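Local coordinates for protein arginine--tRNA ligase (PDB 3FNR) that catalyses the ATP-dependent attachment of L-arginine to tRNA(Arg), releasing AMP and diphosphate, as a monomeric class I aminoacyl-tRNA synthetase, at residues Q367-D372 with N426-L431; V374-E379 with A408-F413; D401-L406 with L437-A442. The protein carries 1 engineered substitution. One frame throughout, in Å; residues are numbered along the deposited sequence.

Contact 1: Q367-D372 with N426-L431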
loop_
_atom_site.group_PDB
_atom_site.type_symbol
_atom_site.label_atom_id
_atom_site.label_comp_id
_atom_site.label_asym_id
_atom_site.label_seq_id
_atom_site.Cartn_x
_atom_site.Cartn_y
_atom_site.Cartn_z
ATOM N N GLN A 367 20.301 -31.557 -16.807
ATOM C CA GLN A 367 20.135 -32.186 -18.112
ATOM C C GLN A 367 19.113 -33.331 -18.094
ATOM O O GLN A 367 18.477 -33.612 -19.104
ATOM C CB GLN A 367 21.487 -32.671 -18.634
ATOM C CG GLN A 367 21.670 -32.536 -20.144
ATOM C CD GLN A 367 21.614 -31.095 -20.624
ATOM O OE1 GLN A 367 22.366 -30.236 -20.159
ATOM N NE2 GLN A 367 20.720 -30.827 -21.566
ATOM N N SER A 368 18.920 -33.958 -16.933
ATOM C CA SER A 368 17.998 -35.092 -16.821
ATOM C C SER A 368 16.532 -34.721 -16.630
ATOM O O SER A 368 15.671 -35.602 -16.611
ATOM C CB SER A 368 18.421 -36.010 -15.684
ATOM O OG SER A 368 18.107 -35.414 -14.433
ATOM N N LEU A 369 16.250 -33.433 -16.468
ATOM C CA LEU A 369 14.875 -32.951 -16.290
ATOM C C LEU A 369 13.957 -33.333 -17.451
ATOM O O LEU A 369 14.305 -33.145 -18.615
ATOM C CB LEU A 369 14.874 -31.433 -16.107
ATOM C CG LEU A 369 14.713 -30.805 -14.719
ATOM C CD1 LEU A 369 15.261 -31.658 -13.591
ATOM C CD2 LEU A 369 15.359 -29.426 -14.705
ATOM N N ASN A 370 12.793 -33.887 -17.122
ATOM C CA ASN A 370 11.757 -34.151 -18.106
ATOM C C ASN A 370 11.076 -32.838 -18.507
ATOM O O ASN A 370 11.361 -31.798 -17.914
ATOM C CB ASN A 370 10.753 -35.211 -17.598
ATOM C CG ASN A 370 9.950 -34.764 -16.375
ATOM O OD1 ASN A 370 9.862 -33.583 -16.048
ATOM N ND2 ASN A 370 9.353 -35.729 -15.694
ATOM N N GLN A 371 10.181 -32.889 -19.492
ATOM C CA GLN A 371 9.494 -31.692 -19.992
ATOM C C GLN A 371 8.790 -30.885 -18.900
ATOM O O GLN A 371 8.862 -29.655 -18.900
ATOM C CB GLN A 371 8.504 -32.074 -21.088
ATOM C CG GLN A 371 7.883 -30.914 -21.844
ATOM C CD GLN A 371 8.902 -30.055 -22.556
ATOM O OE1 GLN A 371 9.559 -30.500 -23.500
ATOM N NE2 GLN A 371 9.038 -28.808 -22.112
ATOM N N ASP A 372 8.133 -31.583 -17.971
ATOM C CA ASP A 372 7.486 -30.961 -16.811
ATOM C C ASP A 372 8.479 -30.232 -15.921
ATOM O O ASP A 372 8.161 -29.185 -15.372
ATOM C CB ASP A 372 6.742 -32.006 -15.973
ATOM C CG ASP A 372 5.375 -32.349 -16.532
ATOM O OD1 ASP A 372 5.022 -33.550 -16.542
ATOM O OD2 ASP A 372 4.648 -31.422 -16.955
ATOM N N ASN A 426 19.996 -34.692 -7.129
ATOM C CA ASN A 426 20.606 -33.369 -7.188
ATOM C C ASN A 426 19.982 -32.424 -8.214
ATOM O O ASN A 426 19.806 -31.240 -7.928
ATOM C CB ASN A 426 22.113 -33.492 -7.403
ATOM C CG ASN A 426 22.819 -34.088 -6.205
ATOM O OD1 ASN A 426 22.193 -34.365 -5.182
ATOM N ND2 ASN A 426 24.126 -34.292 -6.324
ATOM N N ASP A 427 19.650 -32.960 -9.389
ATOM C CA ASP A 427 18.957 -32.220 -10.451
ATOM C C ASP A 427 17.609 -31.707 -9.970
ATOM O O ASP A 427 17.272 -30.532 -10.158
ATOM C CB ASP A 427 18.738 -33.115 -11.676
ATOM C CG ASP A 427 19.861 -33.013 -12.701
ATOM O OD1 ASP A 427 20.849 -32.289 -12.469
ATOM O OD2 ASP A 427 19.748 -33.655 -13.764
ATOM N N LEU A 428 16.849 -32.596 -9.340
ATOM C CA LEU A 428 15.526 -32.264 -8.816
ATOM C C LEU A 428 15.604 -31.281 -7.650
ATOM O O LEU A 428 14.844 -30.323 -7.599
ATOM C CB LEU A 428 14.775 -33.531 -8.414
ATOM C CG LEU A 428 14.469 -34.494 -9.568
ATOM C CD1 LEU A 428 14.013 -35.849 -9.032
ATOM C CD2 LEU A 428 13.424 -33.906 -10.493
ATOM N N LEU A 429 16.529 -31.519 -6.727
ATOM C CA LEU A 429 16.764 -30.592 -5.627
ATOM C C LEU A 429 17.157 -29.194 -6.112
ATOM O O LEU A 429 16.625 -28.203 -5.612
ATOM C CB LEU A 429 17.812 -31.145 -4.660
ATOM C CG LEU A 429 17.365 -32.332 -3.801
ATOM C CD1 LEU A 429 18.530 -32.852 -2.969
ATOM C CD2 LEU A 429 16.176 -31.975 -2.909
ATOM N N LYS A 430 18.063 -29.118 -7.088
ATOM C CA LYS A 430 18.506 -27.826 -7.630
ATOM C C LYS A 430 17.332 -27.089 -8.274
ATOM O O LYS A 430 17.158 -25.881 -8.066
ATOM C CB LYS A 430 19.643 -27.997 -8.635
ATOM C CG LYS A 430 20.329 -26.685 -9.030
ATOM C CD LYS A 430 21.350 -26.899 -10.140
ATOM C CE LYS A 430 21.802 -25.591 -10.754
ATOM N NZ LYS A 430 22.948 -25.800 -11.684
ATOM N N LEU A 431 16.529 -27.832 -9.033
ATOM C CA LEU A 431 15.290 -27.319 -9.571
ATOM C C LEU A 431 14.453 -26.728 -8.441
ATOM O O LEU A 431 14.040 -25.574 -8.524
ATOM C CB LEU A 431 14.503 -28.422 -10.283
ATOM C CG LEU A 431 13.101 -28.042 -10.771
ATOM C CD1 LEU A 431 13.162 -26.903 -11.755
ATOM C CD2 LEU A 431 12.395 -29.217 -11.400
#
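Asp427 OD2 is held by two donors of a single residue, Ser368. The backbone N of Ser368 lies 3.3 Å from Asp427 OD2, with an N-H···O angle of 151°, and meets the oxygen nearly along its C-O axis. Ser368 OG donates to the same Asp427 OD2 at 2.5 Å, a very short separation whose exact value is doubtful. With OG between the backbone N and the carbonyl carbon (chi1 74°), the hydroxyl and the N-H of Ser368 both reach this one oxygen. The other carboxylate oxygen, Asp427 OD1, accepts a hydrogen bond from the backbone N of Leu366, so the buried acid ties down the turn through three donors. Such a setting would be expected to favour the ionised form of Asp427.

Beside this polar cluster the contact becomes apolar. The branched end of Leu369 comes close to the helix, with CD1 4.2 Å from CB of Asp427 and 4.1 Å from Asp427 O, a carbonyl already engaged by Leu431 N within the helix. CD1 of Leu369 also meets CD2 of Leu428 at 4.2 Å, while Leu369 CG faces CD2 of Leu431 at 4.3 Å. Leu369 thus packs on Asp427, Leu428 and Leu431 together.

Asn370 then takes the N-cap position of helix 371-381, its OD1 accepting from Gly373 N. The arrangement thus fixes the loop that leads into helix 371-381 against the beginning of helix 425-445 in the DALR anticodon-binding domain. Phe413 of helix 398-416 packs on Leu428 and Leu431, and Lys430 reaches Asn9 and Asn13 of the N-terminal helix 5-17.

Contact 2: V374-E379 with A408-F413; sequences VNLLFE and ANFHKF
Helices 374-379 and 408-413 run antiparallel, at 150° between their directions and with axes 10.3 Å apart at closest approach, Leu376 and Asn409 having the nearest CA atoms. They are two members of the helical bundle of the DALR anticodon-binding domain. Leu376 provides the apolar part, dividing its two methyls between successive turns of the facing helix. Leu376 CD1 lies against the backbone of that helix, 3.7 Å from Phe410 N, and also touches CB of Asn409. Leu376 CD2 meets CB of Phe413 at 3.9 Å and comes up to the edge of the Phe410 ring, near its plane. The Phe410 ring also packs edge-to-face with Phe432 of helix 425-445.

One turn after Leu376, Glu379 makes the polar link. Its CG stands anti to the backbone N (chi1 -162°) and the chain continues extended, crossing the Asn409 side chain at about a right angle. Carboxylate and amide planes are 42° apart. The Asn409 amide nitrogen sits before both carboxylate oxygens: ND2 donates to Glu379 OE2 on its syn side at 2.9 Å, and more weakly to Glu379 OE1 at 3.0 Å.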
loop_
_atom_site.group_PDB
_atom_site.type_symbol
_atom_site.label_atom_id
_atom_site.label_comp_id
_atom_site.label_asym_id
_atom_site.label_seq_id
_atom_site.Cartn_x
_atom_site.Cartn_y
_atom_site.Cartn_z
ATOM N N VAL A 374 11.466 -29.027 -17.008
ATOM C CA VAL A 374 11.972 -27.889 -17.782
ATOM C C VAL A 374 10.975 -26.720 -17.773
ATOM O O VAL A 374 11.378 -25.563 -17.639
ATOM C CB VAL A 374 12.353 -28.276 -19.235
ATOM C CG1 VAL A 374 12.918 -27.064 -20.000
ATOM C CG2 VAL A 374 13.384 -29.417 -19.243
ATOM N N ASN A 375 9.681 -27.026 -17.894
ATOM C CA ASN A 375 8.637 -25.998 -17.792
ATOM C C ASN A 375 8.701 -25.278 -16.450
ATOM O O ASN A 375 8.622 -24.054 -16.395
ATOM C CB ASN A 375 7.238 -26.597 -17.952
ATOM C CG ASN A 375 6.943 -27.055 -19.370
ATOM O OD1 ASN A 375 7.656 -26.723 -20.321
ATOM N ND2 ASN A 375 5.867 -27.814 -19.519
ATOM N N LEU A 376 8.860 -26.056 -15.382
ATOM C CA LEU A 376 8.897 -25.532 -14.027
ATOM C C LEU A 376 10.152 -24.716 -13.806
ATOM O O LEU A 376 10.113 -23.695 -13.121
ATOM C CB LEU A 376 8.802 -26.669 -13.011
ATOM C CG LEU A 376 8.591 -26.338 -11.529
ATOM C CD1 LEU A 376 7.290 -25.591 -11.289
ATOM C CD2 LEU A 376 8.626 -27.629 -10.726
ATOM N N LEU A 377 11.255 -25.172 -14.398
ATOM C CA LEU A 377 12.513 -24.431 -14.402
ATOM C C LEU A 377 12.345 -23.091 -15.109
ATOM O O LEU A 377 12.722 -22.049 -14.562
ATOM C CB LEU A 377 13.613 -25.260 -15.079
ATOM C CG LEU A 377 14.969 -24.639 -15.434
ATOM C CD1 LEU A 377 15.704 -24.169 -14.202
ATOM C CD2 LEU A 377 15.819 -25.651 -16.195
ATOM N N PHE A 378 11.770 -23.124 -16.312
ATOM C CA PHE A 378 11.483 -21.901 -17.055
ATOM C C PHE A 378 10.618 -20.962 -16.231
ATOM O O PHE A 378 10.915 -19.772 -16.142
ATOM C CB PHE A 378 10.781 -22.181 -18.386
ATOM C CG PHE A 378 10.425 -20.920 -19.146
ATOM C CD1 PHE A 378 11.385 -20.260 -19.910
ATOM C CD2 PHE A 378 9.140 -20.377 -19.071
ATOM C CE1 PHE A 378 11.070 -19.084 -20.600
ATOM C CE2 PHE A 378 8.814 -19.203 -19.755
ATOM C CZ PHE A 378 9.783 -18.558 -20.525
ATOM N N GLU A 379 9.556 -21.515 -15.644
ATOM C CA GLU A 379 8.610 -20.758 -14.834
ATOM C C GLU A 379 9.322 -20.076 -13.668
ATOM O O GLU A 379 9.068 -18.905 -13.388
ATOM C CB GLU A 379 7.491 -21.675 -14.326
ATOM C CG GLU A 379 6.239 -20.941 -13.838
ATOM C CD GLU A 379 5.085 -21.882 -13.494
ATOM O OE1 GLU A 379 3.926 -21.417 -13.452
ATOM O OE2 GLU A 379 5.328 -23.087 -13.275
ATOM N N ALA A 408 1.044 -24.300 -7.913
ATOM C CA ALA A 408 0.235 -25.374 -8.480
ATOM C C ALA A 408 1.114 -26.352 -9.260
ATOM O O ALA A 408 1.065 -27.556 -9.022
ATOM C CB ALA A 408 -0.849 -24.805 -9.387
ATOM N N ASN A 409 1.923 -25.810 -10.171
ATOM C CA ASN A 409 2.822 -26.598 -10.994
ATOM C C ASN A 409 3.900 -27.311 -10.199
ATOM O O ASN A 409 4.196 -28.465 -10.492
ATOM C CB ASN A 409 3.434 -25.736 -12.086
ATOM C CG ASN A 409 2.408 -25.258 -13.071
ATOM O OD1 ASN A 409 1.445 -25.958 -13.368
ATOM N ND2 ASN A 409 2.592 -24.049 -13.574
ATOM N N PHE A 410 4.466 -26.646 -9.188
ATOM C CA PHE A 410 5.409 -27.318 -8.294
ATOM C C PHE A 410 4.773 -28.512 -7.598
ATOM O O PHE A 410 5.311 -29.613 -7.652
ATOM C CB PHE A 410 5.993 -26.402 -7.215
ATOM C CG PHE A 410 6.693 -27.168 -6.120
ATOM C CD1 PHE A 410 7.945 -27.718 -6.345
ATOM C CD2 PHE A 410 6.079 -27.379 -4.885
ATOM C CE1 PHE A 410 8.588 -28.460 -5.357
ATOM C CE2 PHE A 410 6.710 -28.116 -3.890
ATOM C CZ PHE A 410 7.960 -28.661 -4.126
ATOM N N HIS A 411 3.649 -28.271 -6.922
ATOM C CA HIS A 411 2.964 -29.296 -6.155
ATOM C C HIS A 411 2.700 -30.517 -7.013
ATOM O O HIS A 411 3.025 -31.629 -6.611
ATOM C CB HIS A 411 1.652 -28.761 -5.562
ATOM C CG HIS A 411 1.839 -27.929 -4.326
ATOM N ND1 HIS A 411 2.469 -28.404 -3.198
ATOM C CD2 HIS A 411 1.460 -26.660 -4.036
ATOM C CE1 HIS A 411 2.476 -27.465 -2.268
ATOM N NE2 HIS A 411 1.873 -26.394 -2.751
ATOM N N LYS A 412 2.148 -30.289 -8.203
ATOM C CA LYS A 412 1.834 -31.352 -9.133
ATOM C C LYS A 412 3.108 -32.094 -9.562
ATOM O O LYS A 412 3.138 -33.322 -9.554
ATOM C CB LYS A 412 1.070 -30.805 -10.338
ATOM C CG LYS A 412 0.388 -31.891 -11.150
ATOM C CD LYS A 412 0.238 -31.518 -12.619
ATOM C CE LYS A 412 -0.597 -32.561 -13.369
ATOM N NZ LYS A 412 -0.098 -33.954 -13.175
ATOM N N PHE A 413 4.164 -31.356 -9.888
ATOM C CA PHE A 413 5.445 -31.981 -10.220
ATOM C C PHE A 413 5.981 -32.876 -9.103
ATOM O O PHE A 413 6.346 -34.024 -9.355
ATOM C CB PHE A 413 6.499 -30.943 -10.605
ATOM C CG PHE A 413 7.809 -31.546 -11.038
ATOM C CD1 PHE A 413 8.894 -31.601 -10.168
ATOM C CD2 PHE A 413 7.951 -32.072 -12.320
ATOM C CE1 PHE A 413 10.096 -32.172 -10.576
ATOM C CE2 PHE A 413 9.148 -32.633 -12.738
ATOM C CZ PHE A 413 10.219 -32.687 -11.880
#

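Contact 3: D401-L406 with L437-A442; sequences DYLKNL and LSIKTA
Leu403 straddles the methyl of Ala442, its CD1 lying 3.7 Å and its CD2 3.8 Å from Ala442 CB. Leu403 has a chi1 of -123°, away from the staggered positions, and its branched end comes near the facing helix, where Leu403 CD1 also rests 3.9 Å from CA of Ile439. One turn further on, Leu406 crosses the Ile439 side chain obliquely. The Leu406 CD2 methyl is shared between Ser438 CB, at 3.9 Å, and Ile439 CG1, at 4.1 Å.

Tyr402 comes in with its hydroxyl end: OH is 3.6 Å from CB of Ser438, which lies at the edge of the ring, near its plane. The two hydroxyls are neighbours but serve separate carbonyls, Tyr402 OH bonding to Glu379 O and Ser438 OG to Ala380 O, near the end of helix 371-381. Both buried polar groups are thereby satisfied by a third helix.

Ile340 of helix 336-353 packs against both Leu403 and Ile439, enclosing the pair further. Crossing at 155° between their directions, with axes 10.5 Å apart, the segments form an antiparallel helix pair in which leucines pack on Ile439 and the small residues Ser438 and Ala442, part of the all-helical anticodon-binding bundle of class I arginyl-tRNA synthetases.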
loop_
_atom_site.group_PDB
_atom_site.type_symbol
_atom_site.label_atom_id
_atom_site.label_comp_id
_atom_site.label_asym_id
_atom_site.label_seq_id
_atom_site.Cartn_x
_atom_site.Cartn_y
_atom_site.Cartn_z
ATOM N N ASP A 401 -0.789 -13.933 -9.236
ATOM C CA ASP A 401 -1.113 -14.859 -10.338
ATOM C C ASP A 401 0.056 -15.778 -10.703
ATOM O O ASP A 401 -0.143 -16.971 -10.938
ATOM C CB ASP A 401 -1.550 -14.101 -11.593
ATOM C CG ASP A 401 -2.923 -13.460 -11.454
ATOM O OD1 ASP A 401 -3.291 -12.677 -12.360
ATOM O OD2 ASP A 401 -3.625 -13.719 -10.450
ATOM N N TYR A 402 1.257 -15.202 -10.763
ATOM C CA TYR A 402 2.479 -15.937 -11.067
ATOM C C TYR A 402 2.708 -16.998 -9.999
ATOM O O TYR A 402 2.998 -18.156 -10.304
ATOM C CB TYR A 402 3.684 -14.977 -11.126
ATOM C CG TYR A 402 5.039 -15.674 -11.138
ATOM C CD1 TYR A 402 5.580 -16.166 -12.320
ATOM C CD2 TYR A 402 5.769 -15.840 -9.963
ATOM C CE1 TYR A 402 6.820 -16.824 -12.331
ATOM C CE2 TYR A 402 6.997 -16.495 -9.962
ATOM C CZ TYR A 402 7.516 -16.986 -11.143
ATOM O OH TYR A 402 8.737 -17.620 -11.129
ATOM N N LEU A 403 2.573 -16.571 -8.748
ATOM C CA LEU A 403 2.880 -17.380 -7.592
ATOM C C LEU A 403 1.900 -18.535 -7.445
ATOM O O LEU A 403 2.307 -19.658 -7.127
ATOM C CB LEU A 403 2.834 -16.491 -6.365
ATOM C CG LEU A 403 4.055 -16.373 -5.458
ATOM C CD1 LEU A 403 5.375 -16.638 -6.178
ATOM C CD2 LEU A 403 4.033 -14.997 -4.843
ATOM N N LYS A 404 0.617 -18.243 -7.669
ATOM C CA LYS A 404 -0.449 -19.244 -7.701
ATOM C C LYS A 404 -0.137 -20.372 -8.675
ATOM O O LYS A 404 -0.183 -21.548 -8.312
ATOM C CB LYS A 404 -1.768 -18.602 -8.128
ATOM C CG LYS A 404 -2.762 -18.389 -7.019
ATOM C CD LYS A 404 -4.171 -18.150 -7.579
ATOM C CE LYS A 404 -4.237 -16.919 -8.488
ATOM N NZ LYS A 404 -5.618 -16.653 -8.994
ATOM N N ASN A 405 0.172 -19.997 -9.912
ATOM C CA ASN A 405 0.468 -20.961 -10.953
ATOM C C ASN A 405 1.760 -21.727 -10.685
ATOM O O ASN A 405 1.830 -22.925 -10.930
ATOM C CB ASN A 405 0.509 -20.274 -12.315
ATOM C CG ASN A 405 -0.837 -19.697 -12.720
ATOM O OD1 ASN A 405 -1.891 -20.281 -12.451
ATOM N ND2 ASN A 405 -0.805 -18.545 -13.377
ATOM N N LEU A 406 2.769 -21.039 -10.163
ATOM C CA LEU A 406 4.041 -21.681 -9.835
ATOM C C LEU A 406 3.895 -22.699 -8.705
ATOM O O LEU A 406 4.524 -23.764 -8.741
ATOM C CB LEU A 406 5.083 -20.631 -9.464
ATOM C CG LEU A 406 6.502 -21.063 -9.067
ATOM C CD1 LEU A 406 7.216 -21.773 -10.204
ATOM C CD2 LEU A 406 7.291 -19.855 -8.646
ATOM N N LEU A 437 13.278 -20.130 -4.365
ATOM C CA LEU A 437 13.848 -18.794 -4.475
ATOM C C LEU A 437 12.890 -17.802 -5.132
ATOM O O LEU A 437 12.776 -16.668 -4.670
ATOM C CB LEU A 437 15.192 -18.835 -5.213
ATOM C CG LEU A 437 15.938 -17.514 -5.461
ATOM C CD1 LEU A 437 16.293 -16.792 -4.155
ATOM C CD2 LEU A 437 17.163 -17.736 -6.319
ATOM N N SER A 438 12.199 -18.238 -6.187
ATOM C CA SER A 438 11.172 -17.427 -6.843
ATOM C C SER A 438 9.987 -17.143 -5.923
ATOM O O SER A 438 9.452 -16.036 -5.930
ATOM C CB SER A 438 10.683 -18.109 -8.113
ATOM O OG SER A 438 11.738 -18.197 -9.053
ATOM N N ILE A 439 9.591 -18.137 -5.130
ATOM C CA ILE A 439 8.482 -17.971 -4.192
ATOM C C ILE A 439 8.856 -16.909 -3.156
ATOM O O ILE A 439 8.117 -15.927 -2.965
ATOM C CB ILE A 439 8.071 -19.322 -3.542
ATOM C CG1 ILE A 439 7.316 -20.176 -4.564
ATOM C CG2 ILE A 439 7.207 -19.109 -2.300
ATOM C CD1 ILE A 439 7.051 -21.591 -4.131
ATOM N N LYS A 440 10.037 -17.082 -2.563
ATOM C CA LYS A 440 10.578 -16.184 -1.543
ATOM C C LYS A 440 10.756 -14.750 -2.050
ATOM O O LYS A 440 10.324 -13.802 -1.393
ATOM C CB LYS A 440 11.912 -16.735 -1.024
ATOM C CG LYS A 440 12.589 -15.858 0.011
ATOM C CD LYS A 440 13.427 -16.691 0.955
ATOM C CE LYS A 440 14.896 -16.584 0.641
ATOM N NZ LYS A 440 15.466 -15.409 1.348
ATOM N N THR A 441 11.396 -14.606 -3.208
ATOM C CA THR A 441 11.583 -13.310 -3.844
ATOM C C THR A 441 10.245 -12.593 -4.073
ATOM O O THR A 441 10.028 -11.519 -3.518
ATOM C CB THR A 441 12.378 -13.441 -5.160
ATOM O OG1 THR A 441 13.650 -14.051 -4.883
ATOM C CG2 THR A 441 12.593 -12.076 -5.818
ATOM N N ALA A 442 9.349 -13.204 -4.847
ATOM C CA ALA A 442 8.069 -12.583 -5.189
ATOM C C ALA A 442 7.244 -12.241 -3.948
ATOM O O ALA A 442 6.707 -11.128 -3.847
ATOM C CB ALA A 442 7.277 -13.473 -6.123
#

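How the contacts relate
All three contacts lie within the DALR anticodon-binding domain, whereas the HIGH motif of the active site belongs to the catalytic domain. Contact 2 joins helices 371-381 and 398-416, contact 3 joins 398-416 and 425-445, and contact 1 ties the loop leading into helix 371-381 to helix 425-445. Contact 2 lies between the other two, its centre about 10 Å from that of contact 1 and about 11 Å from that of contact 3. Contacts 1 and 3 do not touch, with centres about 18 Å and nearest atoms about 7 Å apart. Leu428 CD2 joins contact 1 to contact 2 at 3.7 Å from Phe413 CZ. Contacts 2 and 3 meet where Leu376 CD1 lies 4.0 Å from Leu406 CD1.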